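Side-chain contacts in citryl-spermidine/3,4-dihydroxybenzoyl-citryl-spermidine:spermidine ligase (Bacillus anthracis, PDB 3TO3), which catalyses the ATP-dependent condensation of spermidine with citryl-spermidine intermediates in the biosynthesis of the siderophore petrobactin: residues R25-Q30 against H123-T128; I87-V90 against E96-S99; Q102-V107 against D119-E124. All blocks are in the same frame, centred on the assembly; numbering follows the deposited sequence.

Interaction 1: R25-Q30 against H123-T128; sequences RRVLRQ and HELEQT
Val27 spreads its two methyls over Leu125 and Thr128, one branch to each, in a helix-on-helix packing that joins helix 18-37 to helix 115-138 within this IucA/IucC-family synthetase. The nearest CA pair, Val27 with Leu125, is 7.4 Å apart, and the CA–CB bonds of all three touching residues point toward the opposite helix. CG1 of Val27, anti to its backbone N (chi1 166°), meets Leu125 CD2 at 3.9 Å. The other branch, CG2, lies 3.8 Å from Thr128 CG2. In both pairs the side chains cross obliquely. Each meeting is one methyl against one methyl, and no hydrogen bond links the two segments. Thr128 is split in its roles: the methyl turns to Val27, while OG1 donates a hydrogen bond back to Glu124 O at 3.0 Å. That carbonyl also takes the helical bond from Thr128 N, the two donors arriving from opposite faces of its plane. The side chain of Thr128 is about 9 Å from the bound ATP, which places this buried join near the nucleotide site. Beside the apolar contact, Arg26 grips Gln30 side-on, one turn along the same helix, and its guanidinium also makes a cation-pi contact with Tyr167. Arg26 NE and NH2 both donate to Gln30 OE1, from one face of the amide: NE stands 2.8 Å from OE1, lifted 52° out of the carbonyl plane.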
loop_
_atom_site.group_PDB
_atom_site.type_symbol
_atom_site.label_atom_id
_atom_site.label_comp_id
_atom_site.label_asym_id
_atom_site.label_seq_id
_atom_site.Cartn_x
_atom_site.Cartn_y
_atom_site.Cartn_z
ATOM N N ARG B 25 -14.904 -13.466 -16.082
ATOM C CA ARG B 25 -15.925 -14.469 -15.948
ATOM C C ARG B 25 -15.466 -15.560 -14.981
ATOM O O ARG B 25 -16.241 -16.009 -14.137
ATOM C CB ARG B 25 -16.284 -15.058 -17.319
ATOM C CG ARG B 25 -17.247 -14.172 -18.065
ATOM C CD ARG B 25 -17.271 -14.524 -19.513
ATOM N NE ARG B 25 -18.290 -13.765 -20.223
ATOM C CZ ARG B 25 -18.574 -13.938 -21.505
ATOM N NH1 ARG B 25 -17.932 -14.879 -22.185
ATOM N NH2 ARG B 25 -19.508 -13.191 -22.103
ATOM N N ARG B 26 -14.209 -15.977 -15.111
ATOM C CA ARG B 26 -13.676 -17.016 -14.251
ATOM C C ARG B 26 -13.675 -16.561 -12.779
ATOM O O ARG B 26 -14.087 -17.312 -11.884
ATOM C CB ARG B 26 -12.276 -17.429 -14.687
ATOM C CG ARG B 26 -11.603 -18.389 -13.710
ATOM C CD ARG B 26 -10.116 -18.580 -13.976
ATOM N NE ARG B 26 -9.529 -19.242 -12.821
ATOM C CZ ARG B 26 -8.238 -19.512 -12.650
ATOM N NH1 ARG B 26 -7.339 -19.201 -13.594
ATOM N NH2 ARG B 26 -7.843 -20.122 -11.527
ATOM N N VAL B 27 -13.239 -15.327 -12.539
ATOM C CA VAL B 27 -13.121 -14.833 -11.182
ATOM C C VAL B 27 -14.489 -14.682 -10.543
ATOM O O VAL B 27 -14.664 -14.990 -9.376
ATOM C CB VAL B 27 -12.320 -13.510 -11.116
ATOM C CG1 VAL B 27 -12.496 -12.846 -9.765
ATOM C CG2 VAL B 27 -10.823 -13.768 -11.391
ATOM N N LEU B 28 -15.474 -14.228 -11.316
ATOM C CA LEU B 28 -16.834 -14.212 -10.822
ATOM C C LEU B 28 -17.336 -15.628 -10.506
ATOM O O LEU B 28 -17.976 -15.853 -9.481
ATOM C CB LEU B 28 -17.768 -13.542 -11.824
ATOM C CG LEU B 28 -17.801 -12.029 -11.742
ATOM C CD1 LEU B 28 -18.614 -11.493 -12.912
ATOM C CD2 LEU B 28 -18.452 -11.669 -10.431
ATOM N N ARG B 29 -17.039 -16.575 -11.386
ATOM C CA ARG B 29 -17.495 -17.944 -11.191
ATOM C C ARG B 29 -16.955 -18.524 -9.869
ATOM O O ARG B 29 -17.720 -19.076 -9.063
ATOM C CB ARG B 29 -17.127 -18.816 -12.403
ATOM C CG ARG B 29 -17.430 -20.287 -12.222
ATOM C CD ARG B 29 -17.096 -21.106 -13.487
ATOM N NE ARG B 29 -15.653 -21.123 -13.781
ATOM C CZ ARG B 29 -14.719 -21.669 -12.994
ATOM N NH1 ARG B 29 -15.057 -22.245 -11.848
ATOM N NH2 ARG B 29 -13.436 -21.631 -13.336
ATOM N N GLN B 30 -15.649 -18.379 -9.637
ATOM C CA GLN B 30 -15.046 -18.972 -8.449
ATOM C C GLN B 30 -15.622 -18.224 -7.232
ATOM O O GLN B 30 -15.975 -18.853 -6.237
ATOM C CB GLN B 30 -13.499 -18.967 -8.498
ATOM C CG GLN B 30 -12.927 -19.823 -9.677
ATOM C CD GLN B 30 -11.396 -19.989 -9.681
ATOM O OE1 GLN B 30 -10.817 -20.527 -10.643
ATOM N NE2 GLN B 30 -10.740 -19.564 -8.594
ATOM N N HIS B 123 -10.776 -5.227 -3.778
ATOM C CA HIS B 123 -9.506 -4.772 -4.353
ATOM C C HIS B 123 -8.669 -5.957 -4.826
ATOM O O HIS B 123 -8.079 -5.907 -5.887
ATOM C CB HIS B 123 -8.691 -3.964 -3.339
ATOM C CG HIS B 123 -7.401 -3.432 -3.886
ATOM N ND1 HIS B 123 -7.333 -2.690 -5.044
ATOM C CD2 HIS B 123 -6.134 -3.512 -3.420
ATOM C CE1 HIS B 123 -6.081 -2.332 -5.264
ATOM N NE2 HIS B 123 -5.332 -2.819 -4.294
ATOM N N GLU B 124 -8.642 -7.021 -4.039
ATOM C CA GLU B 124 -7.877 -8.199 -4.402
ATOM C C GLU B 124 -8.455 -8.921 -5.583
ATOM O O GLU B 124 -7.702 -9.492 -6.398
ATOM C CB GLU B 124 -7.791 -9.173 -3.216
ATOM C CG GLU B 124 -6.803 -8.709 -2.215
ATOM C CD GLU B 124 -6.895 -9.492 -0.931
ATOM O OE1 GLU B 124 -7.014 -10.745 -1.035
ATOM O OE2 GLU B 124 -6.855 -8.848 0.161
ATOM N N LEU B 125 -9.791 -8.930 -5.652
ATOM C CA LEU B 125 -10.478 -9.549 -6.777
ATOM C C LEU B 125 -10.168 -8.794 -8.078
ATOM O O LEU B 125 -9.938 -9.416 -9.108
ATOM C CB LEU B 125 -11.999 -9.631 -6.541
ATOM C CG LEU B 125 -12.326 -10.690 -5.480
ATOM C CD1 LEU B 125 -13.795 -10.689 -5.126
ATOM C CD2 LEU B 125 -11.944 -12.058 -5.974
ATOM N N GLU B 126 -10.187 -7.461 -8.016
ATOM C CA GLU B 126 -9.882 -6.627 -9.163
ATOM C C GLU B 126 -8.420 -6.769 -9.567
ATOM O O GLU B 126 -8.091 -6.760 -10.745
ATOM C CB GLU B 126 -10.192 -5.146 -8.855
ATOM C CG GLU B 126 -11.673 -4.868 -8.818
ATOM C CD GLU B 126 -12.007 -3.440 -8.369
ATOM O OE1 GLU B 126 -11.126 -2.745 -7.806
ATOM O OE2 GLU B 126 -13.163 -3.016 -8.580
ATOM N N GLN B 127 -7.533 -6.877 -8.591
ATOM C CA GLN B 127 -6.128 -7.030 -8.914
ATOM C C GLN B 127 -5.881 -8.399 -9.527
ATOM O O GLN B 127 -5.021 -8.535 -10.380
ATOM C CB GLN B 127 -5.245 -6.797 -7.692
ATOM C CG GLN B 127 -5.139 -5.334 -7.337
ATOM C CD GLN B 127 -4.783 -4.479 -8.527
ATOM O OE1 GLN B 127 -3.739 -4.659 -9.165
ATOM N NE2 GLN B 127 -5.648 -3.547 -8.838
ATOM N N THR B 128 -6.662 -9.397 -9.107
ATOM C CA THR B 128 -6.541 -10.749 -9.643
ATOM C C THR B 128 -6.920 -10.741 -11.113
ATOM O O THR B 128 -6.151 -11.176 -11.967
ATOM C CB THR B 128 -7.392 -11.786 -8.841
ATOM O OG1 THR B 128 -6.738 -12.027 -7.596
ATOM C CG2 THR B 128 -7.502 -13.121 -9.580
#

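Interaction 2: I87-V90 against E96-S99; sequences IVRV and EIQS
Between Ile87 and Ile97 the flat group that matters is a peptide, not a ring: the carbonyl of Ile87 meets Ile97 N end-on. Ile97 N donates to Ile87 O at 2.9 Å, nearly straight at the hydrogen (172°) and with a C=O...N angle of 161°. Ile97 CG2 also closes on this oxygen, 3.2 Å from Ile87 O. The two isoleucines run alongside each other in the same sense and touch through Ile87 CG2 and Ile97 CG2 at 3.9 Å. On Ile97 this methyl sits between the backbone N and the carbonyl carbon, with CG1 anti to the N. Next along, Val88 and Glu96 form an antiparallel non-hydrogen-bonded pair, their CA atoms 4.2 Å apart, where strand 88-90 pairs with strand 94-96 in a beta hairpin. The other flat groups turn to partners elsewhere: the guanidinium of Arg89 forms a salt bridge through NE to Glu106, and the extended chain of Glu96 carries its carboxylate to Arg24 and Arg25 on helix 18-37. The chemistry implies a division of work: the Ile97 N to Ile87 O bond extends the backbone pairing that Arg89 also makes with Gln95, while the charged ends tie the hairpin to the neighbouring helices.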
loop_
_atom_site.group_PDB
_atom_site.type_symbol
_atom_site.label_atom_id
_atom_site.label_comp_id
_atom_site.label_asym_id
_atom_site.label_seq_id
_atom_site.Cartn_x
_atom_site.Cartn_y
_atom_site.Cartn_z
ATOM N N ILE B 87 -23.085 -15.166 -14.879
ATOM C CA ILE B 87 -23.843 -14.557 -13.817
ATOM C C ILE B 87 -24.515 -13.273 -14.277
ATOM O O ILE B 87 -23.848 -12.305 -14.670
ATOM C CB ILE B 87 -22.960 -14.352 -12.587
ATOM C CG1 ILE B 87 -22.611 -15.734 -11.999
ATOM C CG2 ILE B 87 -23.667 -13.466 -11.557
ATOM C CD1 ILE B 87 -21.227 -15.869 -11.648
ATOM N N VAL B 88 -25.848 -13.298 -14.239
ATOM C CA VAL B 88 -26.690 -12.265 -14.831
ATOM C C VAL B 88 -27.396 -11.437 -13.769
ATOM O O VAL B 88 -27.978 -11.978 -12.809
ATOM C CB VAL B 88 -27.775 -12.896 -15.724
ATOM C CG1 VAL B 88 -28.633 -11.828 -16.339
ATOM C CG2 VAL B 88 -27.121 -13.740 -16.799
ATOM N N ARG B 89 -27.339 -10.121 -13.942
ATOM C CA ARG B 89 -28.034 -9.210 -13.054
ATOM C C ARG B 89 -29.426 -8.891 -13.590
ATOM O O ARG B 89 -29.577 -8.367 -14.694
ATOM C CB ARG B 89 -27.238 -7.920 -12.903
ATOM C CG ARG B 89 -27.842 -6.896 -11.928
ATOM C CD ARG B 89 -26.941 -5.693 -11.883
ATOM N NE ARG B 89 -27.285 -4.699 -10.876
ATOM C CZ ARG B 89 -28.140 -3.699 -11.068
ATOM N NH1 ARG B 89 -28.791 -3.581 -12.229
ATOM N NH2 ARG B 89 -28.352 -2.823 -10.096
ATOM N N VAL B 90 -30.449 -9.200 -12.803
ATOM C CA VAL B 90 -31.827 -8.944 -13.214
ATOM C C VAL B 90 -32.508 -7.846 -12.406
ATOM O O VAL B 90 -32.724 -7.991 -11.196
ATOM C CB VAL B 90 -32.669 -10.194 -13.074
ATOM C CG1 VAL B 90 -34.057 -9.955 -13.659
ATOM C CG2 VAL B 90 -31.958 -11.345 -13.759
ATOM N N GLU B 96 -25.381 -9.586 -18.215
ATOM C CA GLU B 96 -24.254 -10.242 -17.592
ATOM C C GLU B 96 -23.541 -9.201 -16.743
ATOM O O GLU B 96 -23.323 -8.071 -17.192
ATOM C CB GLU B 96 -23.303 -10.762 -18.659
ATOM C CG GLU B 96 -21.951 -11.251 -18.107
ATOM C CD GLU B 96 -20.955 -11.654 -19.210
ATOM O OE1 GLU B 96 -19.833 -12.028 -18.810
ATOM O OE2 GLU B 96 -21.279 -11.592 -20.444
ATOM N N ILE B 97 -23.157 -9.574 -15.527
ATOM C CA ILE B 97 -22.517 -8.613 -14.637
ATOM C C ILE B 97 -21.101 -8.245 -15.100
ATOM O O ILE B 97 -20.317 -9.115 -15.448
ATOM C CB ILE B 97 -22.526 -9.080 -13.176
ATOM C CG1 ILE B 97 -21.870 -8.015 -12.296
ATOM C CG2 ILE B 97 -21.834 -10.380 -13.036
ATOM C CD1 ILE B 97 -22.567 -6.602 -12.411
ATOM N N GLN B 98 -20.840 -6.948 -15.240
ATOM C CA GLN B 98 -19.516 -6.430 -15.599
ATOM C C GLN B 98 -18.604 -5.951 -14.466
ATOM O O GLN B 98 -17.403 -5.736 -14.665
ATOM C CB GLN B 98 -19.696 -5.265 -16.550
ATOM C CG GLN B 98 -20.888 -5.410 -17.431
ATOM C CD GLN B 98 -20.485 -5.379 -18.862
ATOM O OE1 GLN B 98 -20.790 -4.419 -19.576
ATOM N NE2 GLN B 98 -19.751 -6.411 -19.294
ATOM N N SER B 99 -19.158 -5.803 -13.279
ATOM C CA SER B 99 -18.411 -5.183 -12.209
ATOM C C SER B 99 -18.441 -6.065 -10.981
ATOM O O SER B 99 -19.472 -6.148 -10.305
ATOM C CB SER B 99 -19.064 -3.838 -11.860
ATOM O OG SER B 99 -18.430 -3.280 -10.729
#

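Interaction 3: Q102-V107 against D119-E124; sequences QFLEEV and DSFIHE
Leu104 CD1 does nearly all the touching in this contact, as one methyl set against two side chains of the facing helix. It lies 3.9 Å from Ile122 CG1. The same methyl comes within 4.0 Å of Phe121 CD2, and its 4.1 Å distance to Phe121 CE2 shows that it meets two neighbouring ring atoms almost equally. The approach to the ring is oblique. Leu104 and Phe121 cross at about a right angle, whereas Leu104 and Ile122 pass antiparallel, side against side. Phe121 reaches the leucine because its CG is anti to the backbone N (chi1 -173°). All three residues are buried, and Leu31 of helix 18-37 packs on both Leu104 and Phe121. The arrangement is an antiparallel helical hairpin: helix 100-110 and helix 115-138 are consecutive, their segment axes run at 155° and come no closer than 10.8 Å, and no hydrogen bond passes between the segments. The partly exposed Glu105 marks the looser margin, where the nearest approach is Glu105 OE2 to Ile122 CD1 at 4.5 Å. At the same margin, Glu105 OE2 and Asp119 OD1 stand 5.6 Å apart, like charges without contact, and Asp119 OD1 is instead hydrogen-bonded to Gln115. On helix 100-110 itself, Gln102 NE2 donates to Glu106 OE2 at 3.0 Å, coming from above the carboxylate plane.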
loop_
_atom_site.group_PDB
_atom_site.type_symbol
_atom_site.label_atom_id
_atom_site.label_comp_id
_atom_site.label_asym_id
_atom_site.label_seq_id
_atom_site.Cartn_x
_atom_site.Cartn_y
_atom_site.Cartn_z
ATOM N N GLN B 102 -19.616 -4.099 -7.990
ATOM C CA GLN B 102 -21.063 -3.903 -7.923
ATOM C C GLN B 102 -21.784 -5.168 -7.443
ATOM O O GLN B 102 -22.687 -5.097 -6.580
ATOM C CB GLN B 102 -21.635 -3.439 -9.282
ATOM C CG GLN B 102 -23.062 -2.900 -9.202
ATOM C CD GLN B 102 -23.705 -2.682 -10.569
ATOM O OE1 GLN B 102 -23.044 -2.771 -11.613
ATOM N NE2 GLN B 102 -25.015 -2.388 -10.565
ATOM N N PHE B 103 -21.398 -6.314 -8.011
ATOM C CA PHE B 103 -21.964 -7.575 -7.575
ATOM C C PHE B 103 -21.796 -7.667 -6.049
ATOM O O PHE B 103 -22.765 -7.837 -5.323
ATOM C CB PHE B 103 -21.324 -8.777 -8.299
ATOM C CG PHE B 103 -21.714 -10.110 -7.706
ATOM C CD1 PHE B 103 -22.976 -10.639 -7.921
ATOM C CD2 PHE B 103 -20.832 -10.812 -6.886
ATOM C CE1 PHE B 103 -23.355 -11.857 -7.353
ATOM C CE2 PHE B 103 -21.208 -12.019 -6.308
ATOM C CZ PHE B 103 -22.478 -12.540 -6.545
ATOM N N LEU B 104 -20.573 -7.519 -5.553
ATOM C CA LEU B 104 -20.352 -7.664 -4.110
ATOM C C LEU B 104 -21.054 -6.572 -3.287
ATOM O O LEU B 104 -21.609 -6.845 -2.221
ATOM C CB LEU B 104 -18.861 -7.772 -3.765
ATOM C CG LEU B 104 -18.207 -9.114 -4.122
ATOM C CD1 LEU B 104 -16.747 -9.162 -3.698
ATOM C CD2 LEU B 104 -18.931 -10.252 -3.459
ATOM N N GLU B 105 -21.042 -5.337 -3.770
ATOM C CA GLU B 105 -21.734 -4.279 -3.033
ATOM C C GLU B 105 -23.235 -4.550 -2.912
ATOM O O GLU B 105 -23.813 -4.356 -1.848
ATOM C CB GLU B 105 -21.479 -2.898 -3.650
ATOM C CG GLU B 105 -20.151 -2.298 -3.240
ATOM C CD GLU B 105 -19.642 -1.250 -4.210
ATOM O OE1 GLU B 105 -20.347 -0.940 -5.206
ATOM O OE2 GLU B 105 -18.515 -0.748 -3.971
ATOM N N GLU B 106 -23.860 -4.994 -4.001
ATOM C CA GLU B 106 -25.310 -5.196 -4.004
ATOM C C GLU B 106 -25.708 -6.405 -3.149
ATOM O O GLU B 106 -26.640 -6.355 -2.366
ATOM C CB GLU B 106 -25.844 -5.275 -5.445
ATOM C CG GLU B 106 -25.502 -4.006 -6.226
ATOM C CD GLU B 106 -26.199 -3.859 -7.580
ATOM O OE1 GLU B 106 -26.429 -4.877 -8.253
ATOM O OE2 GLU B 106 -26.505 -2.701 -7.972
ATOM N N VAL B 107 -24.966 -7.487 -3.284
ATOM C CA VAL B 107 -25.198 -8.672 -2.487
ATOM C C VAL B 107 -24.979 -8.451 -0.983
ATOM O O VAL B 107 -25.682 -9.011 -0.154
ATOM C CB VAL B 107 -24.313 -9.814 -3.051
ATOM C CG1 VAL B 107 -24.086 -10.909 -2.034
ATOM C CG2 VAL B 107 -24.968 -10.337 -4.293
ATOM N N ASP B 119 -13.962 -4.080 1.340
ATOM C CA ASP B 119 -13.157 -3.252 0.446
ATOM C C ASP B 119 -11.830 -3.911 0.035
ATOM O O ASP B 119 -11.505 -3.933 -1.145
ATOM C CB ASP B 119 -12.905 -1.875 1.077
ATOM C CG ASP B 119 -14.207 -1.100 1.331
ATOM O OD1 ASP B 119 -15.148 -1.220 0.495
ATOM O OD2 ASP B 119 -14.280 -0.379 2.368
ATOM N N SER B 120 -11.048 -4.416 0.991
ATOM C CA SER B 120 -9.825 -5.145 0.642
ATOM C C SER B 120 -10.065 -6.318 -0.303
ATOM O O SER B 120 -9.332 -6.529 -1.267
ATOM C CB SER B 120 -9.155 -5.664 1.905
ATOM O OG SER B 120 -8.735 -4.549 2.648
ATOM N N PHE B 121 -11.095 -7.089 -0.005
ATOM C CA PHE B 121 -11.430 -8.256 -0.800
ATOM C C PHE B 121 -11.770 -7.854 -2.236
ATOM O O PHE B 121 -11.284 -8.474 -3.186
ATOM C CB PHE B 121 -12.586 -9.009 -0.143
ATOM C CG PHE B 121 -12.910 -10.328 -0.784
ATOM C CD1 PHE B 121 -11.902 -11.222 -1.121
ATOM C CD2 PHE B 121 -14.220 -10.689 -1.011
ATOM C CE1 PHE B 121 -12.199 -12.457 -1.697
ATOM C CE2 PHE B 121 -14.533 -11.912 -1.589
ATOM C CZ PHE B 121 -13.513 -12.807 -1.918
ATOM N N ILE B 122 -12.589 -6.814 -2.391
ATOM C CA ILE B 122 -12.952 -6.311 -3.724
ATOM C C ILE B 122 -11.692 -5.909 -4.481
ATOM O O ILE B 122 -11.547 -6.244 -5.669
ATOM C CB ILE B 122 -13.855 -5.082 -3.642
ATOM C CG1 ILE B 122 -15.318 -5.497 -3.512
ATOM C CG2 ILE B 122 -13.695 -4.219 -4.884
ATOM C CD1 ILE B 122 -16.188 -4.415 -2.828
ATOM N N HIS B 123 -10.776 -5.227 -3.778
ATOM C CA HIS B 123 -9.506 -4.772 -4.353
ATOM C C HIS B 123 -8.669 -5.957 -4.826
ATOM O O HIS B 123 -8.079 -5.907 -5.887
ATOM C CB HIS B 123 -8.691 -3.964 -3.339
ATOM C CG HIS B 123 -7.401 -3.432 -3.886
ATOM N ND1 HIS B 123 -7.333 -2.690 -5.044
ATOM C CD2 HIS B 123 -6.134 -3.512 -3.420
ATOM C CE1 HIS B 123 -6.081 -2.332 -5.264
ATOM N NE2 HIS B 123 -5.332 -2.819 -4.294
ATOM N N GLU B 124 -8.642 -7.021 -4.039
ATOM C CA GLU B 124 -7.877 -8.199 -4.402
ATOM C C GLU B 124 -8.455 -8.921 -5.583
ATOM O O GLU B 124 -7.702 -9.492 -6.398
ATOM C CB GLU B 124 -7.791 -9.173 -3.216
ATOM C CG GLU B 124 -6.803 -8.709 -2.215
ATOM C CD GLU B 124 -6.895 -9.492 -0.931
ATOM O OE1 GLU B 124 -7.014 -10.745 -1.035
ATOM O OE2 GLU B 124 -6.855 -8.848 0.161
#

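How the interactions relate
Interactions 1 and 3 are buried, mainly apolar and without a hydrogen bond between their segments, and share helix 115-138, which meets helix 18-37 in one and helix 100-110 in the other. Their centres are 10 Å apart and they join directly, Leu125 CD1 packing against Leu104 CD1 at 3.6 Å. Interaction 2 is only partly buried, its centre about 14 Å from each of the others, and combines a backbone hydrogen bond with one isoleucine pair. It reaches the helices through salt bridges, Arg25 to Glu96 and Arg89 to Glu106, and through apolar contacts: Leu28 CD1 lies 3.4 Å from Ile97 CG2. Interaction 1 is nearest the nucleotide; interactions 2 and 3 lie away from the annotated sites.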